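Local coordinates for bifunctional GH43-CE protein (Bacteroides eggerthii, PDB 6MLY) that probably hydrolyses arabinoxylan-type polysaccharides, joining a family 43 glycosidase resembling beta-xylosidases to a carbohydrate esterase in a single chain, at residues I584-S589 with P595-D600; G94-C99 with A140-S145; V739-S744 with F760-G765. All coordinates share one frame; numbering follows the deposited sequence.

Contact 1 (I584-S589 with P595-D600)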
ATOM      1  N   ILE A 584      -3.155  -8.693 -17.305  1.00 73.21           N
ATOM      2  CA  ILE A 584      -2.150  -9.708 -17.006  1.00 72.97           C
ATOM      3  C   ILE A 584      -0.804  -9.272 -17.595  1.00 73.60           C
ATOM      4  O   ILE A 584      -0.760  -8.431 -18.498  1.00 74.25           O
ATOM      5  CB  ILE A 584      -2.586 -11.087 -17.546  1.00 72.07           C
ATOM      6  CG1 ILE A 584      -2.488 -11.170 -19.073  1.00 71.89           C
ATOM      7  CG2 ILE A 584      -3.980 -11.445 -17.051  1.00 71.79           C
ATOM      8  CD1 ILE A 584      -2.763 -12.548 -19.628  1.00 71.81           C
ATOM      9  N   ASN A 585       0.273  -9.868 -17.071  1.00 73.60           N
ATOM     10  CA  ASN A 585       1.615  -9.781 -17.646  1.00 74.38           C
ATOM     11  C   ASN A 585       1.934 -11.094 -18.376  1.00 74.02           C
ATOM     12  O   ASN A 585       1.300 -12.127 -18.147  1.00 74.87           O
ATOM     13  CB  ASN A 585       2.691  -9.481 -16.593  1.00 75.08           C
ATOM     14  CG  ASN A 585       2.790  -8.020 -16.197  1.00 75.09           C
ATOM     15  OD1 ASN A 585       2.323  -7.125 -16.902  1.00 74.46           O
ATOM     16  ND2 ASN A 585       3.430  -7.767 -15.068  1.00 76.00           N
ATOM     17  N   HIS A 586       2.930 -11.029 -19.262  1.00 73.40           N
ATOM     18  CA  HIS A 586       3.517 -12.200 -19.887  1.00 73.89           C
ATOM     19  C   HIS A 586       5.037 -12.015 -19.941  1.00 74.44           C
ATOM     20  O   HIS A 586       5.521 -10.893 -19.964  1.00 74.63           O
ATOM     21  CB  HIS A 586       2.913 -12.419 -21.279  1.00 74.07           C
ATOM     22  CG  HIS A 586       3.242 -11.339 -22.255  1.00 73.99           C
ATOM     23  ND1 HIS A 586       4.472 -11.259 -22.878  1.00 75.05           N
ATOM     24  CD2 HIS A 586       2.511 -10.301 -22.721  1.00 73.64           C
ATOM     25  CE1 HIS A 586       4.488 -10.213 -23.681  1.00 74.88           C
ATOM     26  NE2 HIS A 586       3.294  -9.609 -23.606  1.00 74.27           N
ATOM     27  N   ARG A 587       5.776 -13.126 -19.972  1.00 75.33           N
ATOM     28  CA  ARG A 587       7.235 -13.089 -20.044  1.00 76.58           C
ATOM     29  C   ARG A 587       7.660 -12.441 -21.368  1.00 76.62           C
ATOM     30  O   ARG A 587       7.103 -12.748 -22.424  1.00 76.63           O
ATOM     31  CB  ARG A 587       7.814 -14.502 -19.908  1.00 77.72           C
ATOM     32  CG  ARG A 587       7.654 -15.108 -18.520  1.00 78.03           C
ATOM     33  CD  ARG A 587       8.100 -16.556 -18.477  1.00 79.33           C
ATOM     34  NE  ARG A 587       7.191 -17.432 -19.199  1.00 79.15           N
ATOM     35  CZ  ARG A 587       7.451 -18.696 -19.519  1.00 80.05           C
ATOM     36  NH1 ARG A 587       8.659 -19.197 -19.320  1.00 81.79           N
ATOM     37  NH2 ARG A 587       6.498 -19.452 -20.036  1.00 80.24           N
ATOM     38  N   SER A 588       8.649 -11.542 -21.295  1.00 77.37           N
ATOM     39  CA  SER A 588       9.178 -10.850 -22.469  1.00 77.64           C
ATOM     40  C   SER A 588       9.930 -11.837 -23.367  1.00 78.58           C
ATOM     41  O   SER A 588      10.303 -12.929 -22.939  1.00 79.02           O
ATOM     42  CB  SER A 588      10.067  -9.695 -22.078  1.00 78.53           C
ATOM     43  OG  SER A 588      10.806  -9.227 -23.196  1.00 79.43           O
ATOM     44  N   SER A 589      10.161 -11.419 -24.616  1.00 78.59           N
ATOM     45  CA  SER A 589      10.918 -12.199 -25.590  1.00 79.67           C
ATOM     46  C   SER A 589      12.390 -12.294 -25.164  1.00 81.32           C
ATOM     47  O   SER A 589      13.115 -13.164 -25.644  1.00 82.87           O
ATOM     48  CB  SER A 589      10.772 -11.637 -26.986  1.00 79.52           C
ATOM     49  OG  SER A 589      11.090 -10.255 -27.022  1.00 79.36           O
ATOM     50  N   PRO A 595       6.780 -20.808 -27.468  1.00 77.61           N
ATOM     51  CA  PRO A 595       5.477 -20.341 -27.018  1.00 76.59           C
ATOM     52  C   PRO A 595       5.303 -19.961 -25.536  1.00 76.69           C
ATOM     53  O   PRO A 595       4.237 -20.207 -24.977  1.00 77.42           O
ATOM     54  CB  PRO A 595       4.643 -21.600 -27.280  1.00 77.21           C
ATOM     55  CG  PRO A 595       5.555 -22.703 -26.797  1.00 78.75           C
ATOM     56  CD  PRO A 595       6.925 -22.254 -27.260  1.00 79.25           C
ATOM     57  N   ALA A 596       6.328 -19.360 -24.917  1.00 76.21           N
ATOM     58  CA  ALA A 596       6.250 -18.877 -23.526  1.00 75.90           C
ATOM     59  C   ALA A 596       5.071 -17.908 -23.347  1.00 74.09           C
ATOM     60  O   ALA A 596       4.338 -17.990 -22.359  1.00 73.97           O
ATOM     61  CB  ALA A 596       7.550 -18.214 -23.145  1.00 76.63           C
ATOM     62  N   GLN A 597       4.889 -17.012 -24.327  1.00 73.22           N
ATOM     63  CA  GLN A 597       3.971 -15.870 -24.229  1.00 71.87           C
ATOM     64  C   GLN A 597       2.513 -16.350 -24.197  1.00 71.25           C
ATOM     65  O   GLN A 597       1.699 -15.799 -23.460  1.00 70.65           O
ATOM     66  CB  GLN A 597       4.209 -14.891 -25.381  1.00 71.62           C
ATOM     67  CG  GLN A 597       5.478 -14.058 -25.235  1.00 72.04           C
ATOM     68  CD  GLN A 597       6.745 -14.882 -25.230  1.00 73.06           C
ATOM     69  OE1 GLN A 597       6.823 -15.948 -25.837  1.00 73.62           O
ATOM     70  NE2 GLN A 597       7.757 -14.391 -24.534  1.00 73.65           N
ATOM     71  N   ILE A 598       2.194 -17.376 -24.991  1.00 71.50           N
ATOM     72  CA  ILE A 598       0.826 -17.920 -25.066  1.00 70.98           C
ATOM     73  C   ILE A 598       0.605 -18.876 -23.883  1.00 72.01           C
ATOM     74  O   ILE A 598      -0.490 -18.922 -23.315  1.00 71.81           O
ATOM     75  CB  ILE A 598       0.534 -18.564 -26.448  1.00 70.58           C
ATOM     76  CG1 ILE A 598      -0.927 -19.003 -26.584  1.00 69.90           C
ATOM     77  CG2 ILE A 598       1.483 -19.716 -26.760  1.00 71.46           C
ATOM     78  CD1 ILE A 598      -1.936 -17.889 -26.438  1.00 68.93           C
ATOM     79  N   ASN A 599       1.667 -19.610 -23.514  1.00 73.08           N
ATOM     80  CA  ASN A 599       1.727 -20.468 -22.309  1.00 73.80           C
ATOM     81  C   ASN A 599       1.343 -19.675 -21.050  1.00 74.26           C
ATOM     82  O   ASN A 599       0.719 -20.220 -20.135  1.00 75.01           O
ATOM     83  CB  ASN A 599       3.115 -21.090 -22.119  1.00 74.87           C
ATOM     84  CG  ASN A 599       3.393 -22.262 -23.036  1.00 75.06           C
ATOM     85  OD1 ASN A 599       2.598 -22.578 -23.919  1.00 74.42           O
ATOM     86  ND2 ASN A 599       4.527 -22.914 -22.837  1.00 76.58           N
ATOM     87  N   ASP A 600       1.730 -18.395 -21.008  1.00 74.09           N
ATOM     88  CA  ASP A 600       1.453 -17.540 -19.869  1.00 73.66           C
ATOM     89  C   ASP A 600      -0.026 -17.146 -19.872  1.00 73.07           C
ATOM     90  O   ASP A 600      -0.692 -17.227 -18.842  1.00 72.81           O
ATOM     91  CB  ASP A 600       2.375 -16.315 -19.848  1.00 74.10           C
ATOM     92  CG  ASP A 600       3.807 -16.617 -19.429  1.00 75.62           C
ATOM     93  OD1 ASP A 600       4.084 -17.772 -19.035  1.00 76.49           O
ATOM     94  OD2 ASP A 600       4.642 -15.697 -19.514  1.00 76.29           O
TER

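Contact 2 (G94-C99 with A140-S145)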
ATOM      1  N   GLY A  94      14.708  11.051  16.856  1.00 73.87           N
ATOM      2  CA  GLY A  94      13.782  11.730  17.765  1.00 72.48           C
ATOM      3  C   GLY A  94      13.639  10.999  19.092  1.00 72.36           C
ATOM      4  O   GLY A  94      14.543  10.256  19.510  1.00 74.11           O
ATOM      5  N   SER A  95      12.487  11.200  19.743  1.00 70.91           N
ATOM      6  CA  SER A  95      12.205  10.625  21.048  1.00 70.67           C
ATOM      7  C   SER A  95      12.002   9.111  20.926  1.00 71.13           C
ATOM      8  O   SER A  95      11.089   8.659  20.262  1.00 71.27           O
ATOM      9  CB  SER A  95      11.022  11.289  21.703  1.00 69.16           C
ATOM     10  OG  SER A  95       9.821  11.028  21.001  1.00 68.57           O
ATOM     11  N   TRP A  96      12.853   8.355  21.627  1.00 72.72           N
ATOM     12  CA  TRP A  96      12.907   6.892  21.575  1.00 74.58           C
ATOM     13  C   TRP A  96      12.233   6.286  22.823  1.00 74.04           C
ATOM     14  O   TRP A  96      11.370   6.930  23.443  1.00 72.62           O
ATOM     15  CB  TRP A  96      14.372   6.461  21.380  1.00 77.48           C
ATOM     16  CG  TRP A  96      14.739   6.288  19.937  1.00 78.22           C
ATOM     17  CD1 TRP A  96      14.100   6.845  18.871  1.00 78.16           C
ATOM     18  CD2 TRP A  96      15.817   5.505  19.393  1.00 80.86           C
ATOM     19  NE1 TRP A  96      14.694   6.451  17.707  1.00 79.32           N
ATOM     20  CE2 TRP A  96      15.753   5.636  17.991  1.00 80.76           C
ATOM     21  CE3 TRP A  96      16.828   4.708  19.944  1.00 82.95           C
ATOM     22  CZ2 TRP A  96      16.656   5.006  17.135  1.00 82.33           C
ATOM     23  CZ3 TRP A  96      17.719   4.082  19.098  1.00 84.11           C
ATOM     24  CH2 TRP A  96      17.634   4.232  17.714  1.00 83.66           C
ATOM     25  N   ALA A  97      12.581   5.028  23.142  1.00 74.76           N
ATOM     26  CA  ALA A  97      11.996   4.261  24.248  1.00 73.39           C
ATOM     27  C   ALA A  97      11.927   5.119  25.514  1.00 71.89           C
ATOM     28  O   ALA A  97      12.908   5.740  25.911  1.00 73.03           O
ATOM     29  CB  ALA A  97      12.796   3.006  24.493  1.00 75.30           C
ATOM     30  N   SER A  98      10.739   5.135  26.125  1.00 69.82           N
ATOM     31  CA  SER A  98      10.440   5.923  27.293  1.00 68.41           C
ATOM     32  C   SER A  98      10.259   4.984  28.485  1.00 68.51           C
ATOM     33  O   SER A  98      10.147   3.772  28.319  1.00 69.04           O
ATOM     34  CB  SER A  98       9.216   6.787  27.074  1.00 66.79           C
ATOM     35  OG  SER A  98       8.057   6.000  26.838  1.00 66.32           O
ATOM     36  N   CYS A  99      10.238   5.583  29.679  1.00 68.35           N
ATOM     37  CA  CYS A  99      10.065   4.890  30.941  1.00 68.95           C
ATOM     38  C   CYS A  99       8.914   5.565  31.693  1.00 67.90           C
ATOM     39  O   CYS A  99       8.977   6.770  31.945  1.00 67.91           O
ATOM     40  CB  CYS A  99      11.360   4.946  31.743  1.00 69.93           C
ATOM     41  SG  CYS A  99      11.383   3.845  33.180  1.00 71.39           S
ATOM     42  N   ALA A 140      22.367  10.986  26.255  1.00 85.60           N
ATOM     43  CA  ALA A 140      21.216  10.112  26.125  1.00 84.50           C
ATOM     44  C   ALA A 140      21.584   8.740  26.702  1.00 85.21           C
ATOM     45  O   ALA A 140      22.562   8.131  26.271  1.00 88.83           O
ATOM     46  CB  ALA A 140      20.803  10.015  24.674  1.00 84.41           C
ATOM     47  N   TYR A 141      20.815   8.277  27.694  1.00 83.35           N
ATOM     48  CA  TYR A 141      20.994   6.938  28.244  1.00 83.83           C
ATOM     49  C   TYR A 141      20.097   5.972  27.454  1.00 82.68           C
ATOM     50  O   TYR A 141      18.877   6.127  27.408  1.00 81.60           O
ATOM     51  CB  TYR A 141      20.735   6.949  29.752  1.00 83.36           C
ATOM     52  CG  TYR A 141      21.689   7.806  30.550  1.00 84.11           C
ATOM     53  CD1 TYR A 141      22.784   7.258  31.204  1.00 85.63           C
ATOM     54  CD2 TYR A 141      21.489   9.174  30.666  1.00 82.98           C
ATOM     55  CE1 TYR A 141      23.659   8.043  31.943  1.00 86.26           C
ATOM     56  CE2 TYR A 141      22.351   9.973  31.404  1.00 83.51           C
ATOM     57  CZ  TYR A 141      23.440   9.406  32.043  1.00 85.04           C
ATOM     58  OH  TYR A 141      24.285  10.206  32.753  1.00 85.71           O
ATOM     59  N   HIS A 142      20.731   4.979  26.825  1.00 83.72           N
ATOM     60  CA  HIS A 142      20.100   4.131  25.815  1.00 83.69           C
ATOM     61  C   HIS A 142      19.160   3.129  26.498  1.00 83.03           C
ATOM     62  O   HIS A 142      19.609   2.256  27.237  1.00 83.53           O
ATOM     63  CB  HIS A 142      21.189   3.466  24.952  1.00 85.70           C
ATOM     64  CG  HIS A 142      20.692   2.732  23.752  1.00 85.89           C
ATOM     65  ND1 HIS A 142      20.337   3.378  22.581  1.00 85.61           N
ATOM     66  CD2 HIS A 142      20.527   1.411  23.519  1.00 87.11           C
ATOM     67  CE1 HIS A 142      19.957   2.487  21.686  1.00 86.08           C
ATOM     68  NE2 HIS A 142      20.064   1.270  22.236  1.00 86.87           N
ATOM     69  N   ASP A 143      17.855   3.276  26.230  1.00 82.20           N
ATOM     70  CA  ASP A 143      16.806   2.371  26.710  1.00 82.43           C
ATOM     71  C   ASP A 143      16.892   2.261  28.232  1.00 82.90           C
ATOM     72  O   ASP A 143      16.887   1.158  28.784  1.00 85.06           O
ATOM     73  CB  ASP A 143      16.930   0.976  26.095  1.00 83.74           C
ATOM     74  CG  ASP A 143      17.092   0.977  24.589  1.00 83.54           C
ATOM     75  OD1 ASP A 143      17.489   2.026  24.044  1.00 83.02           O
ATOM     76  OD2 ASP A 143      16.825  -0.072  23.981  1.00 84.85           O
ATOM     77  N   HIS A 144      16.992   3.421  28.888  1.00 82.05           N
ATOM     78  CA  HIS A 144      17.122   3.504  30.328  1.00 81.83           C
ATOM     79  C   HIS A 144      15.788   3.131  30.982  1.00 80.44           C
ATOM     80  O   HIS A 144      14.724   3.431  30.452  1.00 78.73           O
ATOM     81  CB  HIS A 144      17.595   4.904  30.746  1.00 81.20           C
ATOM     82  CG  HIS A 144      16.620   5.999  30.456  1.00 79.79           C
ATOM     83  ND1 HIS A 144      16.844   6.949  29.476  1.00 79.76           N
ATOM     84  CD2 HIS A 144      15.425   6.303  31.007  1.00 78.46           C
ATOM     85  CE1 HIS A 144      15.828   7.789  29.440  1.00 77.83           C
ATOM     86  NE2 HIS A 144      14.943   7.414  30.367  1.00 76.81           N
ATOM     87  N   SER A 145      15.872   2.485  32.146  1.00 80.81           N
ATOM     88  CA  SER A 145      14.714   2.132  32.956  1.00 79.34           C
ATOM     89  C   SER A 145      14.962   2.571  34.401  1.00 78.79           C
ATOM     90  O   SER A 145      15.470   1.798  35.190  1.00 79.83           O
ATOM     91  CB  SER A 145      14.427   0.654  32.857  1.00 80.67           C
ATOM     92  OG  SER A 145      13.492   0.241  33.844  1.00 80.86           O
TER

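Contact 3 (V739-S744 with F760-G765)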
ATOM      1  N   VAL A 739       2.064  -1.742 -37.410  1.00 74.67           N
ATOM      2  CA  VAL A 739       1.314  -2.923 -37.856  1.00 73.81           C
ATOM      3  C   VAL A 739       0.348  -2.480 -38.955  1.00 73.83           C
ATOM      4  O   VAL A 739      -0.624  -1.781 -38.680  1.00 74.22           O
ATOM      5  CB  VAL A 739       0.581  -3.622 -36.693  1.00 72.81           C
ATOM      6  CG1 VAL A 739      -0.156  -4.877 -37.152  1.00 72.31           C
ATOM      7  CG2 VAL A 739       1.532  -3.959 -35.551  1.00 72.89           C
ATOM      8  N   PRO A 740       0.598  -2.834 -40.236  1.00 73.54           N
ATOM      9  CA  PRO A 740      -0.311  -2.468 -41.321  1.00 73.46           C
ATOM     10  C   PRO A 740      -1.739  -3.035 -41.221  1.00 72.54           C
ATOM     11  O   PRO A 740      -1.940  -4.149 -40.741  1.00 71.66           O
ATOM     12  CB  PRO A 740       0.368  -3.027 -42.584  1.00 74.16           C
ATOM     13  CG  PRO A 740       1.344  -4.065 -42.071  1.00 73.93           C
ATOM     14  CD  PRO A 740       1.789  -3.542 -40.724  1.00 73.99           C
ATOM     15  N   ASN A 741      -2.695  -2.199 -41.650  1.00 72.98           N
ATOM     16  CA  ASN A 741      -4.066  -2.520 -42.108  1.00 72.82           C
ATOM     17  C   ASN A 741      -4.250  -4.012 -42.429  1.00 72.16           C
ATOM     18  O   ASN A 741      -5.120  -4.669 -41.848  1.00 71.46           O
ATOM     19  CB  ASN A 741      -4.396  -1.702 -43.366  1.00 73.76           C
ATOM     20  CG  ASN A 741      -5.857  -1.326 -43.491  1.00 73.71           C
ATOM     21  OD1 ASN A 741      -6.437  -0.721 -42.591  1.00 73.59           O
ATOM     22  ND2 ASN A 741      -6.452  -1.648 -44.624  1.00 73.46           N
ATOM     23  N   CYS A 742      -3.440  -4.516 -43.374  1.00 73.82           N
ATOM     24  CA  CYS A 742      -3.641  -5.817 -44.039  1.00 73.38           C
ATOM     25  C   CYS A 742      -3.720  -6.965 -43.021  1.00 71.86           C
ATOM     26  O   CYS A 742      -4.503  -7.892 -43.203  1.00 71.97           O
ATOM     27  CB  CYS A 742      -2.587  -6.083 -45.119  1.00 75.96           C
ATOM     28  SG  CYS A 742      -0.847  -6.051 -44.593  1.00 78.18           S
ATOM     29  N   GLN A 743      -2.929  -6.889 -41.947  1.00 70.32           N
ATOM     30  CA  GLN A 743      -2.852  -7.949 -40.921  1.00 68.95           C
ATOM     31  C   GLN A 743      -4.240  -8.258 -40.343  1.00 68.00           C
ATOM     32  O   GLN A 743      -4.659  -9.418 -40.305  1.00 67.00           O
ATOM     33  CB  GLN A 743      -1.885  -7.530 -39.813  1.00 68.76           C
ATOM     34  CG  GLN A 743      -0.433  -7.565 -40.253  1.00 69.19           C
ATOM     35  CD  GLN A 743       0.039  -8.971 -40.516  1.00 69.43           C
ATOM     36  OE1 GLN A 743      -0.347  -9.916 -39.828  1.00 69.01           O
ATOM     37  NE2 GLN A 743       0.884  -9.119 -41.524  1.00 70.07           N
ATOM     38  N   SER A 744      -4.937  -7.213 -39.886  1.00 67.65           N
ATOM     39  CA  SER A 744      -6.287  -7.348 -39.348  1.00 66.96           C
ATOM     40  C   SER A 744      -7.234  -7.948 -40.399  1.00 66.80           C
ATOM     41  O   SER A 744      -8.039  -8.819 -40.062  1.00 66.06           O
ATOM     42  CB  SER A 744      -6.803  -6.032 -38.815  1.00 67.20           C
ATOM     43  OG  SER A 744      -6.474  -5.880 -37.440  1.00 66.97           O
ATOM     44  N   PHE A 760     -15.674  -6.361 -38.324  1.00 71.85           N
ATOM     45  CA  PHE A 760     -14.401  -5.698 -38.611  1.00 72.36           C
ATOM     46  C   PHE A 760     -14.629  -4.181 -38.614  1.00 73.26           C
ATOM     47  O   PHE A 760     -15.563  -3.704 -39.262  1.00 73.41           O
ATOM     48  CB  PHE A 760     -13.818  -6.178 -39.943  1.00 72.78           C
ATOM     49  CG  PHE A 760     -12.657  -5.354 -40.443  1.00 73.05           C
ATOM     50  CD1 PHE A 760     -11.444  -5.362 -39.775  1.00 73.28           C
ATOM     51  CD2 PHE A 760     -12.780  -4.559 -41.570  1.00 73.93           C
ATOM     52  CE1 PHE A 760     -10.380  -4.598 -40.228  1.00 73.87           C
ATOM     53  CE2 PHE A 760     -11.714  -3.797 -42.023  1.00 74.46           C
ATOM     54  CZ  PHE A 760     -10.514  -3.820 -41.354  1.00 74.26           C
ATOM     55  N   ILE A 761     -13.777  -3.443 -37.884  1.00 73.64           N
ATOM     56  CA  ILE A 761     -13.917  -1.986 -37.712  1.00 74.76           C
ATOM     57  C   ILE A 761     -12.664  -1.277 -38.238  1.00 76.25           C
ATOM     58  O   ILE A 761     -11.578  -1.444 -37.699  1.00 76.10           O
ATOM     59  CB  ILE A 761     -14.196  -1.619 -36.244  1.00 74.09           C
ATOM     60  CG1 ILE A 761     -15.442  -2.338 -35.721  1.00 74.20           C
ATOM     61  CG2 ILE A 761     -14.301  -0.109 -36.082  1.00 74.19           C
ATOM     62  CD1 ILE A 761     -15.724  -2.098 -34.258  1.00 74.29           C
ATOM     63  N   SER A 762     -12.860  -0.457 -39.277  1.00 78.76           N
ATOM     64  CA  SER A 762     -11.794   0.230 -39.984  1.00 79.56           C
ATOM     65  C   SER A 762     -11.894   1.738 -39.717  1.00 80.96           C
ATOM     66  O   SER A 762     -12.673   2.435 -40.372  1.00 83.29           O
ATOM     67  CB  SER A 762     -11.861  -0.093 -41.458  1.00 80.10           C
ATOM     68  OG  SER A 762     -10.643   0.227 -42.108  1.00 80.72           O
ATOM     69  N   VAL A 763     -11.111   2.221 -38.743  1.00 80.76           N
ATOM     70  CA  VAL A 763     -11.106   3.637 -38.345  1.00 82.27           C
ATOM     71  C   VAL A 763     -10.352   4.444 -39.405  1.00 84.07           C
ATOM     72  O   VAL A 763      -9.179   4.178 -39.661  1.00 84.25           O
ATOM     73  CB  VAL A 763     -10.495   3.823 -36.940  1.00 81.26           C
ATOM     74  CG1 VAL A 763     -10.345   5.289 -36.561  1.00 81.79           C
ATOM     75  CG2 VAL A 763     -11.298   3.088 -35.876  1.00 79.99           C
ATOM     76  N   PRO A 764     -10.988   5.444 -40.063  1.00 86.51           N
ATOM     77  CA  PRO A 764     -10.295   6.273 -41.053  1.00 88.69           C
ATOM     78  C   PRO A 764      -9.154   7.119 -40.465  1.00 89.75           C
ATOM     79  O   PRO A 764      -8.162   7.369 -41.153  1.00 91.94           O
ATOM     80  CB  PRO A 764     -11.390   7.186 -41.633  1.00 89.93           C
ATOM     81  CG  PRO A 764     -12.692   6.507 -41.255  1.00 88.45           C
ATOM     82  CD  PRO A 764     -12.408   5.806 -39.942  1.00 87.35           C
ATOM     83  N   GLY A 765      -9.310   7.559 -39.212  1.00 89.59           N
ATOM     84  CA  GLY A 765      -8.259   8.275 -38.487  1.00 91.06           C
ATOM     85  C   GLY A 765      -6.920   7.557 -38.577  1.00 91.45           C
ATOM     86  O   GLY A 765      -5.988   8.050 -39.216  1.00 95.13           O
TER

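Contact 1 (I584-S589 with P595-D600)
Arg-587 and Asp-600 meet where the loop leaving strand 579-584 passes the first turns of helix 596-610, a strand-to-helix connection of the alpha/beta-hydrolase fold. The arginine grips the carboxylate side-on in a salt bridge. NE of Arg-587 lies 3.1 Å from OD2 of Asp-600, in the guanidinium plane and on the syn lone pair of that oxygen. NH2 of Arg-587 approaches OD1 of Asp-600, likewise at 3.1 Å, from above the carboxylate plane, since the two flat groups are turned 33° against each other. A bend at chi3 (-70°) swings the guanidinium back to the helix, where one of its faces rests on CB of Ala-596. OD2 of Asp-600 also accepts a nearly straight bond from the backbone N of Arg-587 (2.8 Å), so main chain and side chain of one residue hold the same oxygen. OD1 has a further partner in His-532, and this setting would favour an ionised carboxylate.

Gln-597 holds the next peptide group. Its chain turns at chi2 (63°) and sends NE2 to within 2.8 Å of O of Arg-587. That carbonyl oxygen is reached from the opposite face of its plane by ND1 of His-586, at 3.1 Å, giving it two side-chain donors. CG of Gln-597 packs obliquely against the His-586 ring.

Leu-633 of helix 629-639 touches both His-586 and Gln-597. Ile-552 of strand 546-552 adjoins the histidine, and Leu-700 of helix 696-701 lies against the glutamine.

Contact 2 (G94-C99 with A140-S145)
Cys-99 and Ser-145 have the nearest CA atoms, 5.8 Å apart, where the touching parts 96-99 and 142-145 run in nearly the same direction, 20° apart. Segment 94-99 runs into 99-103, an outer strand of a four-stranded antiparallel sheet, and 140-145 into strand 145-148, which follows that sheet in the chain; this fits the five-bladed beta-propeller of family 43 glycosidases. No hydrogen bond joins the segments; side chains lie against each other and against backbone. SG of Cys-99, anti to the backbone N (chi1 -168°), sits 3.8 Å from CA of Ser-145, while CB of the cysteine lies 3.9 Å from the backbone O of His-144.

Toward the other end, the six-membered ring of Trp-96 meets the imidazole of His-142 edge to edge, CZ3 of Trp-96 standing 3.8 Å from CE1 of His-142. A bound 1,2-ethanediol lies beside the tryptophan, consistent with a pocket. Between these two pairs is Asp-143, predicted to orient the substrate and the proton donor, itself predicted to be Glu-200, which is not modelled, and to tune that donor's acidity; the contact therefore probably lines the active site. The imidazole of His-144 is fixed at both nitrogens: NE2 is paired with OG of Ser-110 on strand 106-113, and ND1 of His-144 donates to O of Tyr-141 at 3.0 Å, the oxygen lying 18° out of the ring plane.

Contact 3 (V739-S744 with F760-G765)
The beta-alpha-beta crossover formed by strand 727-733, helix 741-752 and strand 757-763 brings Ser-744, on the first turn of its helix, against Phe-760 of the last strand. This unit belongs to the parallel part of the sheet in the esterase's alpha/beta-hydrolase domain, and the contact is where the start of the helix rests beside the strand that follows it. It is small and rests on van der Waals contact, with no hydrogen bond between the segments.

Phe-760 has CG anti to the backbone N (chi1 169°), which carries its ring toward the helix. CE1 of Phe-760 lies 4.1 Å from CB of Ser-744, and the serine carbon stands at the edge of the ring, near its plane, not over a face. The methylene does the touching: OG of Ser-744 is 5.0 Å from CE1 of Phe-760 and is hydrogen-bonded instead to ND1 of His-732, on strand 727-733. The other ring nitrogen of that histidine bonds to O of Val-739, so one imidazole links the loop before the helix with its first turn, where Cys-742 is disulfide-bonded to Cys-687. Further along, the side chains of Asn-741 and Ser-762 approach each other loosely at the more exposed margin, their CA atoms 8.5 Å apart.

Phe-760 extends its packing along helix 741-752 to Ile-745 and Ser-748, and Ser-744 also touches Val-730 on strand 727-733, while Ile-761 packs on Thr-777 and Lys-780 of helix 775-789.

Overall arrangement
Contacts 1 and 3 lie in the esterase part, their centres about 25 Å apart; contact 2 lies in the glycosidase part, across the chain's centre. No two contacts share a helix or strand, but strand 579-584 of contact 1 and strand 757-763 of contact 3 belong to the same mixed sheet. Contacts 1 and 2 are largely buried, contact 3 only partly. Contact 1 is polar, with a salt bridge and bonds to the main chain; the other two have no hydrogen bond across them. Contact 2 pairs two aromatic rings at one end and packs a cysteine against backbone at the other, near the predicted glycosidase site, while contact 3 is a sparse meeting of helix and strand.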